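Local atomic coordinates of Asp/Glu-specific dipeptidyl-peptidase (Flavobacterium psychrophilum, PDB entry 5JXF), a protein that removes dipeptides from the N-terminus of oligopeptides as a serine peptidase, with strict specificity for aspartate or glutamate at the P1 position. Residues A[58-63]-A[667-672]; A[265-270]-A[671-676]; A[290-295]-A[576-581]; A[417-422]-A[532-537]; A[426-431]-A[442-447]. All blocks are in the same frame, centred on the assembly; numbering follows the deposited sequence.

Overall arrangement
The five contacts nest along the chain: contact 5 lies inside the loop closed by contact 4, contact 4 inside that of contact 3, and contact 3 inside those of contacts 1 and 2, which share Gly671 and Asn672. Contacts 1 and 2, centres 10 Å apart, sit at the turn joining strands 665-667 and 673-680 of the eight-stranded sheet. Contacts 4 and 5 share helix 417-435, with centres 14 Å apart; contacts 1 and 4 lie about 53 Å apart between centres, on opposite sides of the chain's centre. The set thus spans the beta and helical parts, with contact 3 tying the loops before helix 295-325 and strand 586-591 where they meet.

Contact 1. Residues A[58-63]-A[667-672]; sequences GMKISA and VDAQGN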
# COMPACT_ATOMS: atom_id res chain seq x y z
N GLY A 58 27.05 20.67 -5.27
CA GLY A 58 27.58 20.35 -6.59
C GLY A 58 27.21 21.30 -7.73
O GLY A 58 27.53 21.03 -8.89
N MET A 59 26.55 22.40 -7.41
CA MET A 59 26.18 23.35 -8.44
C MET A 59 27.47 23.93 -9.03
O MET A 59 28.42 24.26 -8.30
CB MET A 59 25.26 24.46 -7.89
CG MET A 59 24.70 25.40 -8.96
SD MET A 59 23.59 26.66 -8.30
CE MET A 59 24.78 27.65 -7.41
N LYS A 60 27.51 24.05 -10.35
CA LYS A 60 28.69 24.52 -11.05
C LYS A 60 28.48 25.95 -11.53
O LYS A 60 29.42 26.73 -11.55
CB LYS A 60 29.00 23.59 -12.23
CG LYS A 60 29.43 22.17 -11.78
CD LYS A 60 30.55 22.24 -10.76
CE LYS A 60 31.03 20.85 -10.34
NZ LYS A 60 31.80 20.91 -9.06
N ILE A 61 27.24 26.30 -11.88
CA ILE A 61 26.89 27.68 -12.22
C ILE A 61 26.79 28.56 -10.99
O ILE A 61 26.94 28.09 -9.86
CB ILE A 61 25.56 27.79 -12.98
CG1 ILE A 61 24.42 27.19 -12.15
CG2 ILE A 61 25.66 27.17 -14.38
CD1 ILE A 61 23.04 27.47 -12.72
N SER A 62 26.50 29.84 -11.21
CA SER A 62 26.55 30.83 -10.14
C SER A 62 25.23 31.57 -9.96
O SER A 62 24.33 31.46 -10.79
CB SER A 62 27.67 31.83 -10.41
OG SER A 62 28.92 31.26 -10.11
N ALA A 63 25.14 32.32 -8.87
CA ALA A 63 23.97 33.16 -8.60
C ALA A 63 23.62 34.06 -9.80
O ALA A 63 22.46 34.16 -10.18
CB ALA A 63 24.22 34.00 -7.36
N VAL A 667 16.55 21.64 -12.72
CA VAL A 667 17.78 21.73 -13.48
C VAL A 667 18.95 21.16 -12.71
O VAL A 667 18.98 21.17 -11.48
CB VAL A 667 18.11 23.20 -13.88
CG1 VAL A 667 16.98 23.75 -14.74
CG2 VAL A 667 18.34 24.06 -12.63
N ASP A 668 19.93 20.68 -13.47
CA ASP A 668 21.12 20.05 -12.90
C ASP A 668 22.16 21.11 -12.54
O ASP A 668 21.87 22.33 -12.56
CB ASP A 668 21.70 19.02 -13.91
CG ASP A 668 22.22 19.69 -15.23
OD1 ASP A 668 22.34 20.93 -15.29
OD2 ASP A 668 22.52 18.98 -16.21
N ALA A 669 23.38 20.65 -12.27
CA ALA A 669 24.47 21.52 -11.84
C ALA A 669 24.85 22.58 -12.88
O ALA A 669 25.31 23.67 -12.51
CB ALA A 669 25.70 20.69 -11.48
N GLN A 670 24.68 22.27 -14.16
CA GLN A 670 25.04 23.20 -15.23
C GLN A 670 23.85 24.02 -15.73
O GLN A 670 24.00 24.82 -16.65
CB GLN A 670 25.67 22.47 -16.42
CG GLN A 670 27.01 21.81 -16.13
CD GLN A 670 26.86 20.40 -15.56
OE1 GLN A 670 25.74 19.89 -15.39
NE2 GLN A 670 27.99 19.76 -15.27
N GLY A 671 22.67 23.81 -15.15
CA GLY A 671 21.51 24.58 -15.57
C GLY A 671 20.71 23.96 -16.71
O GLY A 671 19.86 24.63 -17.31
N ASN A 672 20.97 22.69 -16.98
CA ASN A 672 20.20 21.89 -17.93
C ASN A 672 18.95 21.28 -17.31
O ASN A 672 18.99 20.81 -16.17
CB ASN A 672 21.06 20.77 -18.52
CG ASN A 672 22.39 21.29 -19.05
OD1 ASN A 672 22.43 21.96 -20.07
ND2 ASN A 672 23.47 20.99 -18.33
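The carbonyl oxygen Ala669 O is gripped by two successive amides of the facing loop, Lys60 and Ile61. Lys60 N donates to Ala669 O at 3.1 Å with an N-H...O angle of 160°, approaching from above the carbonyl plane, while the bond from Ile61 N to the same Ala669 O is weak at 3.3 Å. The acceptor sits in a type I turn, Asp668 to Gly671, and the turn is braced from within by the Asp668 carboxylate. Asp668 OD1 takes Asn672 N at 2.8 Å and, weakly, Gln670 N, and Asp668 OD2 receives Asn672 ND2 at 3.1 Å on the syn lone pair.

Apolar atoms fill in around these bonds. The methyl Ala669 CB lies 3.2 Å from Gly58 O, and Lys60 CG passes 4.0 Å from Ala669 CB before the lysine chain bends at chi2. Ile61 sets its CG2 branch beside the next peptide, 3.7 Å from Gln670 O, because chi1 of 58° places CG2 anti to the carbonyl carbon. Gly58 closes helix 49-57 with a Schellman motif, its positive phi fitting a residue without a side chain.

The contact therefore joins the C-terminal exit of helix 49-57 to the turn between strands 665-667 and 673-680, with Met59 leaning on Met54 of that helix and on Phe279 of strand 279-284.

Contact 2. Residues A[265-270]-A[671-676]; sequences HFLPVS and GNLIGL
A lone beta bridge, Val269 against Leu673, holds two segments whose touching parts run 53° apart, so pairing does not spread beyond it. Both bonds use the backbone of Leu673: Leu673 N donates to Pro268 O at 2.9 Å, in the carbonyl plane, and Leu673 O accepts from Ser270 N at 3.0 Å, the donor tilted 20° from the Leu673 carbonyl plane. Leu673 bonding to the residues just before and just after Val269 is the pattern of a parallel bridge.

Leu673 is central to the side-chain packing. With CG anti to the backbone N (chi1 -169°), the branches of Leu673 reach the facing segment: Leu673 CD1 meets Leu267 CD1 at 4.2 Å, the two side chains crossing at about a right angle, and Leu673 CD2 lies 4.3 Å from Val269 CG2. Pro268 sets its ring carbons against the amide oxygen of Asn672, CB to OD1 being 3.9 Å. At the far end Ser270 CB rests 3.7 Å from Ile674 CG2; the hydroxyl of Ser270 is bonded to Asp272 N. A water bridges the other end: it donates to Gly671 O at 2.7 Å and stands in the plane of the His265 ring, beside NE2.

Leu707 and Met703 of helix 703-713 adjoin Val269, which also pairs through its backbone with Lys724 and Val726. Just past the bridge, Ile674 and Gly675 both face Ala666, a classic beta bulge early in strand 673-680, next to the turn that joins it to its antiparallel neighbour, strand 665-667.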
# COMPACT_ATOMS: atom_id res chain seq x y z
N HIS A 265 16.17 33.53 -22.89
CA HIS A 265 16.90 32.34 -22.50
C HIS A 265 15.95 31.15 -22.54
O HIS A 265 14.76 31.28 -22.27
CB HIS A 265 17.50 32.48 -21.09
CG HIS A 265 18.35 31.32 -20.66
ND1 HIS A 265 19.60 31.08 -21.17
CD2 HIS A 265 18.11 30.33 -19.77
CE1 HIS A 265 20.11 29.99 -20.61
NE2 HIS A 265 19.22 29.52 -19.76
N PHE A 266 16.47 29.98 -22.89
CA PHE A 266 15.65 28.80 -22.87
C PHE A 266 16.52 27.68 -22.33
O PHE A 266 17.73 27.77 -22.41
CB PHE A 266 15.08 28.47 -24.25
CG PHE A 266 16.10 28.01 -25.25
CD1 PHE A 266 16.87 28.92 -25.96
CD2 PHE A 266 16.29 26.65 -25.48
CE1 PHE A 266 17.79 28.49 -26.89
CE2 PHE A 266 17.21 26.21 -26.40
CZ PHE A 266 17.97 27.13 -27.11
N LEU A 267 15.89 26.66 -21.76
CA LEU A 267 16.63 25.62 -21.07
C LEU A 267 16.98 24.53 -22.05
O LEU A 267 16.09 23.98 -22.72
CB LEU A 267 15.82 25.04 -19.90
CG LEU A 267 15.31 26.05 -18.87
CD1 LEU A 267 14.36 25.39 -17.89
CD2 LEU A 267 16.46 26.67 -18.14
N PRO A 268 18.27 24.22 -22.17
CA PRO A 268 18.61 23.00 -22.91
C PRO A 268 18.10 21.81 -22.08
O PRO A 268 17.98 21.95 -20.86
CB PRO A 268 20.13 23.02 -22.98
CG PRO A 268 20.55 24.40 -22.52
CD PRO A 268 19.47 24.86 -21.59
N VAL A 269 17.78 20.70 -22.74
CA VAL A 269 17.24 19.51 -22.11
C VAL A 269 18.28 18.40 -22.12
O VAL A 269 18.76 18.00 -23.17
CB VAL A 269 15.97 19.00 -22.82
CG1 VAL A 269 15.47 17.74 -22.15
CG2 VAL A 269 14.88 20.08 -22.82
N SER A 270 18.63 17.91 -20.93
CA SER A 270 19.62 16.84 -20.80
C SER A 270 19.10 15.46 -21.22
O SER A 270 17.94 15.14 -21.00
CB SER A 270 20.10 16.77 -19.35
OG SER A 270 20.92 15.64 -19.17
N GLY A 671 22.67 23.81 -15.15
CA GLY A 671 21.51 24.58 -15.57
C GLY A 671 20.71 23.96 -16.71
O GLY A 671 19.86 24.63 -17.31
N ASN A 672 20.97 22.69 -16.98
CA ASN A 672 20.20 21.89 -17.93
C ASN A 672 18.95 21.28 -17.31
O ASN A 672 18.99 20.81 -16.17
CB ASN A 672 21.06 20.77 -18.52
CG ASN A 672 22.39 21.29 -19.05
OD1 ASN A 672 22.43 21.96 -20.07
ND2 ASN A 672 23.47 20.99 -18.33
N LEU A 673 17.87 21.27 -18.07
CA LEU A 673 16.62 20.67 -17.63
C LEU A 673 16.75 19.15 -17.51
O LEU A 673 17.03 18.49 -18.51
CB LEU A 673 15.48 21.00 -18.58
CG LEU A 673 14.11 20.60 -18.01
CD1 LEU A 673 13.86 21.42 -16.76
CD2 LEU A 673 12.99 20.77 -19.03
N ILE A 674 16.51 18.62 -16.32
CA ILE A 674 16.55 17.16 -16.09
C ILE A 674 15.23 16.58 -15.57
O ILE A 674 14.98 15.37 -15.67
CB ILE A 674 17.65 16.79 -15.09
CG1 ILE A 674 17.64 17.76 -13.91
CG2 ILE A 674 18.99 16.75 -15.77
CD1 ILE A 674 18.48 17.30 -12.72
N GLY A 675 14.38 17.42 -15.00
CA GLY A 675 13.10 16.99 -14.47
C GLY A 675 12.02 18.05 -14.58
O GLY A 675 12.29 19.25 -14.79
N LEU A 676 10.78 17.60 -14.46
CA LEU A 676 9.62 18.49 -14.42
C LEU A 676 8.82 18.23 -13.15
O LEU A 676 8.21 17.17 -13.01
CB LEU A 676 8.78 18.26 -15.67
CG LEU A 676 7.38 18.85 -15.77
CD1 LEU A 676 7.43 20.38 -15.81
CD2 LEU A 676 6.75 18.29 -17.01
O HOH W 1 20.20 27.00 -18.60

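Contact 3. Residues A[290-295]-A[576-581]; sequences QEYLPS and RIFPDA
Two irregular loops pass each other with Gln290 and Asp580 nearest, their CA atoms 5.9 Å apart, in a buried loop-to-loop contact just ahead of helix 295-325, where Pro294 takes the N-cap position. Glu291 N donates to Asp580 OD1 at 2.9 Å and 161°, meeting the carboxylate on its syn side and 16° out of its plane.

Tyr292 reaches farther across. Its CG lies anti to the carbonyl carbon (chi1 -51°), which sends the ring alongside the other loop until Tyr292 OH donates to Phe578 O at 2.6 Å, in the carbonyl plane and on a lone pair. Tyr292 OH also stands over one face of the Phe578 ring, 3.7 Å above its plane and offset toward the rim, while Asp580 OD2 is at the edge of the tyrosine ring. Glu291 covers one face of Tyr292 with its CB, centred over the ring. A phenylalanine in place of Tyr292 lacks the hydroxyl and would probably leave the buried carbonyl of Phe578 without its donor.

The contact borders the specificity region: the side chain of Glu291 is about 8 Å from that of Arg680, which probably recognises the acidic P1 residue, as in related enzymes. Lys364 bonds Glu291 O and Leu293 O from helix 360-375. The carboxylate-bearing chain of Glu291 bends at chi2, and its CG lies 3.6 Å from Phe578 CZ.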
# COMPACT_ATOMS: atom_id res chain seq x y z
N GLN A 290 3.18 28.30 5.38
CA GLN A 290 3.04 28.87 6.72
C GLN A 290 3.96 28.17 7.71
O GLN A 290 3.48 27.48 8.59
CB GLN A 290 1.59 28.75 7.21
CG GLN A 290 0.57 29.35 6.28
CD GLN A 290 -0.84 29.30 6.84
OE1 GLN A 290 -1.38 30.31 7.30
NE2 GLN A 290 -1.45 28.12 6.78
N GLU A 291 5.27 28.34 7.56
CA GLU A 291 6.21 27.58 8.37
C GLU A 291 6.32 28.11 9.79
O GLU A 291 6.90 27.45 10.66
CB GLU A 291 7.60 27.57 7.73
CG GLU A 291 7.68 27.00 6.32
CD GLU A 291 7.20 25.56 6.21
OE1 GLU A 291 7.20 24.84 7.23
OE2 GLU A 291 6.83 25.16 5.10
N TYR A 292 5.78 29.30 10.02
CA TYR A 292 6.06 30.00 11.26
C TYR A 292 4.83 30.19 12.15
O TYR A 292 4.77 31.15 12.92
CB TYR A 292 6.71 31.33 10.94
CG TYR A 292 7.87 31.15 9.99
CD1 TYR A 292 9.06 30.60 10.42
CD2 TYR A 292 7.76 31.52 8.64
CE1 TYR A 292 10.12 30.42 9.56
CE2 TYR A 292 8.81 31.34 7.77
CZ TYR A 292 9.99 30.79 8.24
OH TYR A 292 11.05 30.61 7.38
N LEU A 293 3.87 29.29 12.03
CA LEU A 293 2.64 29.39 12.80
C LEU A 293 2.88 29.07 14.27
O LEU A 293 3.86 28.42 14.62
CB LEU A 293 1.58 28.45 12.22
CG LEU A 293 0.92 28.91 10.92
CD1 LEU A 293 -0.08 27.88 10.43
CD2 LEU A 293 0.27 30.27 11.10
N PRO A 294 2.00 29.57 15.14
CA PRO A 294 1.95 29.19 16.55
C PRO A 294 1.38 27.80 16.72
O PRO A 294 0.77 27.30 15.78
CB PRO A 294 1.01 30.22 17.14
CG PRO A 294 0.04 30.44 16.00
CD PRO A 294 0.94 30.54 14.82
N SER A 295 1.55 27.21 17.90
CA SER A 295 0.99 25.90 18.23
C SER A 295 -0.50 25.85 17.94
O SER A 295 -1.02 24.85 17.44
CB SER A 295 1.21 25.57 19.71
OG SER A 295 2.58 25.33 19.99
N ARG A 576 18.62 30.24 8.77
CA ARG A 576 18.07 29.91 7.46
C ARG A 576 16.58 30.25 7.34
O ARG A 576 15.79 29.45 6.85
CB ARG A 576 18.28 28.43 7.13
CG ARG A 576 19.71 27.95 7.31
CD ARG A 576 19.87 26.53 6.78
NE ARG A 576 19.76 26.47 5.33
CZ ARG A 576 18.73 25.94 4.67
NH1 ARG A 576 17.71 25.40 5.34
NH2 ARG A 576 18.73 25.93 3.35
N ILE A 577 16.19 31.44 7.79
CA ILE A 577 14.79 31.82 7.70
C ILE A 577 14.47 32.35 6.30
O ILE A 577 15.12 33.25 5.79
CB ILE A 577 14.41 32.86 8.77
CG1 ILE A 577 14.10 32.13 10.08
CG2 ILE A 577 13.18 33.65 8.35
CD1 ILE A 577 13.87 33.04 11.26
N PHE A 578 13.47 31.73 5.69
CA PHE A 578 13.02 32.10 4.36
C PHE A 578 11.59 32.60 4.45
O PHE A 578 10.84 32.18 5.32
CB PHE A 578 13.11 30.91 3.40
CG PHE A 578 12.32 29.70 3.84
CD1 PHE A 578 12.86 28.79 4.74
CD2 PHE A 578 11.05 29.45 3.32
CE1 PHE A 578 12.14 27.66 5.13
CE2 PHE A 578 10.33 28.32 3.71
CZ PHE A 578 10.87 27.43 4.61
N PRO A 579 11.21 33.53 3.56
CA PRO A 579 9.84 34.05 3.55
C PRO A 579 8.85 32.98 3.12
O PRO A 579 9.18 32.15 2.28
CB PRO A 579 9.91 35.18 2.52
CG PRO A 579 11.02 34.81 1.63
CD PRO A 579 12.04 34.16 2.53
N ASP A 580 7.64 33.02 3.68
CA ASP A 580 6.58 32.08 3.33
C ASP A 580 6.32 32.24 1.85
O ASP A 580 6.55 33.31 1.31
CB ASP A 580 5.31 32.35 4.15
CG ASP A 580 5.31 31.68 5.55
OD1 ASP A 580 5.71 30.50 5.67
OD2 ASP A 580 4.89 32.33 6.53
N ALA A 581 5.87 31.19 1.17
CA ALA A 581 5.53 31.33 -0.24
C ALA A 581 4.36 32.30 -0.37
O ALA A 581 3.50 32.36 0.51
CB ALA A 581 5.18 29.97 -0.86

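Contact 4. Residues A[417-422]-A[532-537]; sequences ELLSLG and YAFVKS
Leu419 turns its CG anti to the carbonyl carbon (chi1 -55°), and this carries CD2 to the facing helix, where Val535, with CG1 anti to its backbone N, offers both methyls. The motif is a steep crossing of helices 417-435 and 530-545: the axes of segments 417-422 and 532-537 come within 9.0 Å at a signed angle of -79°, so contact is confined to a small patch, without hydrogen bonds across it.

Leu419 CD2 is shared between two residues, lying 3.7 Å from Val535 CG2 and 3.9 Å from Phe534 CD2. The approach depends on Gly422: a CB there would come within 2.8 Å of Val535 CG2, a clash, and its absence lets Val535 CG1 settle 4.0 Å from Gly422 C. Replacing Val535 by alanine would probably open a gap beside Gly422 and leave the CD2 methyl of Leu419 with only the Phe534 ring as its neighbour across this crossing. Val412 of helix 386-415 touches both Leu419 and Val535, adding a third helix to the core.

Tyr532 completes the other end of the patch. Gly422 O lies at the edge of the Tyr532 ring, in the ring plane, 3.3 Å from Tyr532 CD1.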
# COMPACT_ATOMS: atom_id res chain seq x y z
N GLU A 417 -22.90 23.51 -7.16
CA GLU A 417 -22.75 24.47 -8.25
C GLU A 417 -23.94 25.43 -8.37
O GLU A 417 -23.77 26.56 -8.82
CB GLU A 417 -22.52 23.72 -9.58
CG GLU A 417 -21.22 22.91 -9.59
CD GLU A 417 -21.04 22.07 -10.85
OE1 GLU A 417 -20.24 22.48 -11.72
OE2 GLU A 417 -21.68 21.00 -10.98
N LEU A 418 -25.12 24.99 -7.96
CA LEU A 418 -26.30 25.86 -8.01
C LEU A 418 -26.24 26.92 -6.91
O LEU A 418 -26.56 28.09 -7.15
CB LEU A 418 -27.59 25.05 -7.89
CG LEU A 418 -28.88 25.88 -7.88
CD1 LEU A 418 -29.95 25.26 -8.79
CD2 LEU A 418 -29.43 26.05 -6.47
N LEU A 419 -25.85 26.51 -5.71
CA LEU A 419 -25.67 27.42 -4.59
C LEU A 419 -24.56 28.41 -4.92
O LEU A 419 -24.59 29.58 -4.52
CB LEU A 419 -25.32 26.66 -3.32
CG LEU A 419 -26.28 25.54 -2.87
CD1 LEU A 419 -25.83 24.97 -1.54
CD2 LEU A 419 -27.71 26.06 -2.77
N SER A 420 -23.57 27.92 -5.67
CA SER A 420 -22.45 28.72 -6.10
C SER A 420 -22.91 29.87 -6.98
O SER A 420 -22.52 31.02 -6.77
CB SER A 420 -21.44 27.84 -6.85
OG SER A 420 -20.34 28.60 -7.28
N LEU A 421 -23.76 29.56 -7.97
CA LEU A 421 -24.23 30.59 -8.88
C LEU A 421 -25.16 31.56 -8.15
O LEU A 421 -25.14 32.77 -8.40
CB LEU A 421 -24.95 29.97 -10.08
CG LEU A 421 -25.45 31.00 -11.09
CD1 LEU A 421 -24.29 31.78 -11.70
CD2 LEU A 421 -26.31 30.37 -12.18
N GLY A 422 -25.96 31.02 -7.24
CA GLY A 422 -26.85 31.83 -6.43
C GLY A 422 -26.08 32.82 -5.58
O GLY A 422 -26.46 33.98 -5.48
N TYR A 532 -32.32 31.05 -5.47
CA TYR A 532 -31.63 32.17 -4.87
C TYR A 532 -32.21 32.51 -3.50
O TYR A 532 -31.50 32.97 -2.61
CB TYR A 532 -31.69 33.40 -5.78
CG TYR A 532 -31.05 34.62 -5.17
CD1 TYR A 532 -29.68 34.82 -5.22
CD2 TYR A 532 -31.83 35.57 -4.50
CE1 TYR A 532 -29.09 35.95 -4.65
CE2 TYR A 532 -31.26 36.69 -3.93
CZ TYR A 532 -29.89 36.87 -4.01
OH TYR A 532 -29.32 37.98 -3.44
N ALA A 533 -33.51 32.29 -3.33
CA ALA A 533 -34.14 32.49 -2.04
C ALA A 533 -33.45 31.63 -0.98
O ALA A 533 -33.13 32.11 0.11
CB ALA A 533 -35.63 32.17 -2.10
N PHE A 534 -33.21 30.37 -1.31
CA PHE A 534 -32.57 29.47 -0.36
C PHE A 534 -31.15 29.91 -0.04
O PHE A 534 -30.77 29.99 1.13
CB PHE A 534 -32.57 28.03 -0.89
CG PHE A 534 -31.85 27.06 -0.01
CD1 PHE A 534 -32.19 26.95 1.33
CD2 PHE A 534 -30.84 26.26 -0.51
CE1 PHE A 534 -31.52 26.06 2.15
CE2 PHE A 534 -30.17 25.38 0.31
CZ PHE A 534 -30.51 25.28 1.64
N VAL A 535 -30.37 30.22 -1.07
CA VAL A 535 -29.00 30.70 -0.85
C VAL A 535 -29.01 31.96 0.02
O VAL A 535 -28.14 32.14 0.87
CB VAL A 535 -28.27 30.98 -2.19
CG1 VAL A 535 -26.84 31.48 -1.94
CG2 VAL A 535 -28.25 29.73 -3.06
N LYS A 536 -30.02 32.80 -0.18
CA LYS A 536 -30.14 34.05 0.58
C LYS A 536 -30.22 33.76 2.08
O LYS A 536 -29.57 34.44 2.87
CB LYS A 536 -31.36 34.85 0.11
CG LYS A 536 -31.47 36.25 0.73
CD LYS A 536 -32.69 36.99 0.19
CE LYS A 536 -33.97 36.20 0.43
NZ LYS A 536 -35.00 36.43 -0.63
N SER A 537 -30.99 32.75 2.46
CA SER A 537 -31.12 32.39 3.87
C SER A 537 -29.78 31.97 4.47
O SER A 537 -29.51 32.23 5.64
CB SER A 537 -32.15 31.26 4.06
OG SER A 537 -31.68 30.04 3.51

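Contact 5. Residues A[426-431]-A[442-447]; sequences YQLEQV and DRKENL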
# COMPACT_ATOMS: atom_id res chain seq x y z
N TYR A 426 -25.95 36.99 -5.20
CA TYR A 426 -25.95 37.63 -3.90
C TYR A 426 -24.95 38.78 -3.84
O TYR A 426 -25.26 39.86 -3.37
CB TYR A 426 -25.63 36.61 -2.83
CG TYR A 426 -25.73 37.13 -1.42
CD1 TYR A 426 -26.96 37.23 -0.78
CD2 TYR A 426 -24.58 37.50 -0.72
CE1 TYR A 426 -27.05 37.69 0.52
CE2 TYR A 426 -24.66 37.96 0.58
CZ TYR A 426 -25.90 38.05 1.20
OH TYR A 426 -25.97 38.50 2.49
N GLN A 427 -23.75 38.53 -4.34
CA GLN A 427 -22.71 39.54 -4.29
C GLN A 427 -23.03 40.68 -5.26
O GLN A 427 -23.03 41.85 -4.88
CB GLN A 427 -21.35 38.89 -4.58
CG GLN A 427 -21.03 37.81 -3.56
CD GLN A 427 -19.65 37.20 -3.71
OE1 GLN A 427 -19.29 36.67 -4.75
NE2 GLN A 427 -18.87 37.28 -2.64
N LEU A 428 -23.34 40.31 -6.50
CA LEU A 428 -23.79 41.25 -7.53
C LEU A 428 -24.94 42.15 -7.02
O LEU A 428 -25.03 43.32 -7.41
CB LEU A 428 -24.24 40.49 -8.78
CG LEU A 428 -24.60 41.24 -10.06
CD1 LEU A 428 -23.38 41.93 -10.64
CD2 LEU A 428 -25.22 40.29 -11.08
N GLU A 429 -25.79 41.61 -6.14
CA GLU A 429 -26.81 42.42 -5.45
C GLU A 429 -26.23 43.62 -4.71
O GLU A 429 -26.79 44.71 -4.75
CB GLU A 429 -27.56 41.54 -4.46
CG GLU A 429 -28.73 42.17 -3.74
CD GLU A 429 -28.72 41.75 -2.29
OE1 GLU A 429 -27.73 41.10 -1.90
OE2 GLU A 429 -29.69 42.03 -1.55
N GLN A 430 -25.10 43.42 -4.04
CA GLN A 430 -24.55 44.50 -3.23
C GLN A 430 -23.62 45.43 -4.03
O GLN A 430 -23.24 46.48 -3.53
CB GLN A 430 -23.82 43.95 -2.01
CG GLN A 430 -24.55 44.24 -0.72
CD GLN A 430 -23.70 44.02 0.52
OE1 GLN A 430 -23.95 43.09 1.29
NE2 GLN A 430 -22.71 44.88 0.72
N VAL A 431 -23.26 45.05 -5.25
CA VAL A 431 -22.61 45.99 -6.16
C VAL A 431 -23.58 47.14 -6.47
O VAL A 431 -23.21 48.32 -6.42
CB VAL A 431 -22.17 45.30 -7.48
CG1 VAL A 431 -21.60 46.32 -8.46
CG2 VAL A 431 -21.15 44.21 -7.20
N ASP A 442 -23.06 46.40 -15.43
CA ASP A 442 -21.76 46.08 -16.02
C ASP A 442 -21.31 44.69 -15.55
O ASP A 442 -20.96 43.83 -16.36
CB ASP A 442 -20.72 47.14 -15.66
CG ASP A 442 -20.70 48.29 -16.65
OD1 ASP A 442 -20.95 48.05 -17.85
OD2 ASP A 442 -20.44 49.44 -16.23
N ARG A 443 -21.35 44.49 -14.23
CA ARG A 443 -20.90 43.22 -13.66
C ARG A 443 -21.95 42.12 -13.83
O ARG A 443 -21.61 40.93 -13.75
CB ARG A 443 -20.54 43.41 -12.19
CG ARG A 443 -19.33 44.30 -12.01
CD ARG A 443 -18.89 44.42 -10.56
NE ARG A 443 -17.76 45.34 -10.42
CZ ARG A 443 -17.25 45.73 -9.26
NH1 ARG A 443 -17.76 45.28 -8.12
NH2 ARG A 443 -16.22 46.57 -9.23
N LYS A 444 -23.20 42.50 -14.07
CA LYS A 444 -24.23 41.50 -14.37
C LYS A 444 -24.00 40.91 -15.76
O LYS A 444 -24.03 39.69 -15.94
CB LYS A 444 -25.64 42.10 -14.27
CG LYS A 444 -26.74 41.06 -14.37
CD LYS A 444 -28.07 41.67 -14.72
CE LYS A 444 -28.07 42.23 -16.12
NZ LYS A 444 -29.36 42.92 -16.43
N GLU A 445 -23.76 41.78 -16.74
CA GLU A 445 -23.55 41.36 -18.12
C GLU A 445 -22.24 40.60 -18.23
O GLU A 445 -22.10 39.70 -19.06
CB GLU A 445 -23.55 42.55 -19.09
CG GLU A 445 -24.88 43.29 -19.23
CD GLU A 445 -26.03 42.39 -19.66
OE1 GLU A 445 -25.82 41.49 -20.50
OE2 GLU A 445 -27.16 42.59 -19.17
N ASN A 446 -21.27 40.96 -17.39
CA ASN A 446 -20.01 40.24 -17.36
C ASN A 446 -20.19 38.88 -16.69
O ASN A 446 -19.53 37.90 -17.07
CB ASN A 446 -18.94 41.06 -16.65
CG ASN A 446 -17.61 40.32 -16.58
OD1 ASN A 446 -17.31 39.65 -15.59
ND2 ASN A 446 -16.81 40.44 -17.64
N LEU A 447 -21.07 38.81 -15.70
CA LEU A 447 -21.38 37.55 -15.04
C LEU A 447 -22.07 36.58 -15.98
O LEU A 447 -21.80 35.38 -15.96
CB LEU A 447 -22.26 37.77 -13.80
CG LEU A 447 -22.80 36.47 -13.19
CD1 LEU A 447 -21.68 35.65 -12.54
CD2 LEU A 447 -23.92 36.75 -12.22
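Leu428 drives its two methyls into the backbone of the opposing helix, the tight part of the contact. Leu428 CD1 lies 3.5 Å from both Arg443 C and Lys444 N, and Leu428 CD2 lies 3.7 Å from Lys444 CB; with CG anti to the backbone N (chi1 -173°), the leucine fork is directed at the facing helix 437-450. Leu447 closes one end, its CD2 being 3.9 Å from Leu428 CD2. The axes of segments 426-431 and 442-447 approach to 10.1 Å, with their directions 156° apart, an antiparallel alpha-alpha hairpin.

The solvent side is looser and built from one long chain. Arg443, exposed and extended from CG to NE, lays its aliphatic part beside Val431, CD reaching within 3.9 Å of Val431 CG1. Its guanidinium meets the valine at an edge, Val431 CG2 being 3.7 Å from Arg443 NH1. Lys444 lends only CB and CG to the leucine; its chain bends at chi3, carrying the ammonium to Leu515 O and Glu445.

No hydrogen bond or salt bridge crosses, so the association rests on van der Waals packing: the Lys444 ammonium is paired outside the interface, and the Arg443 guanidinium meets it only by an edge on Val431.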